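Calcium-regulated actin-bundling protein (Dictyostelium discoideum, PDB 4X3N) binds and bundles actin filaments under the control of calcium, and may contribute to filopodia and pseudopodia during cell movement. Local coordinates at the interface of chains A and B. Numbering follows the deposited sequence. Chains: chain A/B, Calcium-regulated actin-bundling protein.

The interface of chains A and B. Residues chain A 28, 31-32, 35; chain B 83.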
loop_
_atom_site.group_PDB
_atom_site.type_symbol
_atom_site.label_atom_id
_atom_site.label_comp_id
_atom_site.label_asym_id
_atom_site.label_seq_id
_atom_site.Cartn_x
_atom_site.Cartn_y
_atom_site.Cartn_z
ATOM N N ALA A 28 15.517 -13.440 16.545
ATOM C CA ALA A 28 14.344 -13.748 15.742
ATOM C C ALA A 28 13.104 -13.913 16.614
ATOM O O ALA A 28 11.984 -13.539 16.222
ATOM C CB ALA A 28 14.574 -15.009 14.913
ATOM N N MET A 31 12.013 -10.438 17.791
ATOM C CA MET A 31 11.461 -9.716 16.662
ATOM C C MET A 31 10.063 -10.206 16.357
ATOM O O MET A 31 9.203 -9.410 16.033
ATOM C CB MET A 31 12.353 -9.847 15.446
ATOM C CG MET A 31 11.954 -8.989 14.269
ATOM S SD MET A 31 11.795 -7.217 14.683
ATOM C CE MET A 31 13.525 -6.703 14.496
ATOM N N GLU A 32 9.806 -11.506 16.494
ATOM C CA GLU A 32 8.516 -12.020 16.080
ATOM C C GLU A 32 7.514 -11.508 17.073
ATOM O O GLU A 32 6.407 -11.075 16.695
ATOM C CB GLU A 32 8.498 -13.566 16.035
ATOM C CG GLU A 32 7.088 -14.153 15.875
ATOM C CD GLU A 32 6.977 -15.624 16.336
ATOM O OE1 GLU A 32 7.974 -16.189 16.845
ATOM O OE2 GLU A 32 5.892 -16.234 16.188
ATOM N N CYS A 35 6.951 -7.782 16.430
ATOM C CA CYS A 35 6.111 -7.563 15.258
ATOM C C CYS A 35 4.654 -7.860 15.554
ATOM O O CYS A 35 3.762 -7.126 15.062
ATOM C CB CYS A 35 6.594 -8.369 14.034
ATOM S SG CYS A 35 8.150 -7.695 13.382
ATOM N N GLN B 83 10.102 -13.257 9.902
ATOM C CA GLN B 83 11.483 -13.373 10.410
ATOM C C GLN B 83 12.198 -14.667 9.997
ATOM O O GLN B 83 13.408 -14.714 10.081
ATOM C CB GLN B 83 11.519 -13.290 11.930
ATOM C CG GLN B 83 10.877 -12.029 12.467
ATOM C CD GLN B 83 9.356 -12.125 12.478
ATOM O OE1 GLN B 83 8.790 -13.176 12.779
ATOM N NE2 GLN B 83 8.690 -11.023 12.178
#
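A loop residue of one copy, B:Gln83, lies against the helix 28-38 of another, a small side-chain-on-helix contact between two copies of the protein that contributes to the A–B packing of the deposited assembly. The protein is a monomer, so this interface may belong to the crystal rather than to the working molecule. Chain A hides 96 Å² of B:Gln83, which faces A:Ala28, A:Met31, A:Glu32 and A:Cys35, whose three- and four-residue spacing marks one face of the helix. Its methylene CG meets A:Met31 CG at 3.7 Å, an apolar touch near the start of the methionine chain; with CG of A:Met31 opposite its own backbone N (chi1 -173°), the first methylenes face B:Gln83 and the sulfur bends on beyond them. The bend about CB–CG of B:Gln83 (chi2 79°) brings the amide round onto the helix, where its carbon CD sits 3.7 Å from A:Glu32 CA. The amide oxygen OE1 approaches A:Glu32 CB at 3.3 Å, so the glutamate offers its aliphatic stem while its carboxylate extends away, the two side chains crossing at about a right angle. At the other end of the amide, NE2 comes within 3.6 Å of A:Cys35 SG, a packing contact. A:Ala28 closes the row more loosely, its carbonyl O 4.2 Å from B:Gln83 CG. An alanine in place of B:Gln83 would probably leave A:Met31 CG without its apolar partner, A:Glu32 CB and A:Cys35 SG without their amide neighbour, and a gap along the helix. With 154 Å² hidden on the two sides of this patch, itself part of a larger interface, it adds van der Waals contact between the copies; the structure alone does not show that it takes part in actin bundling.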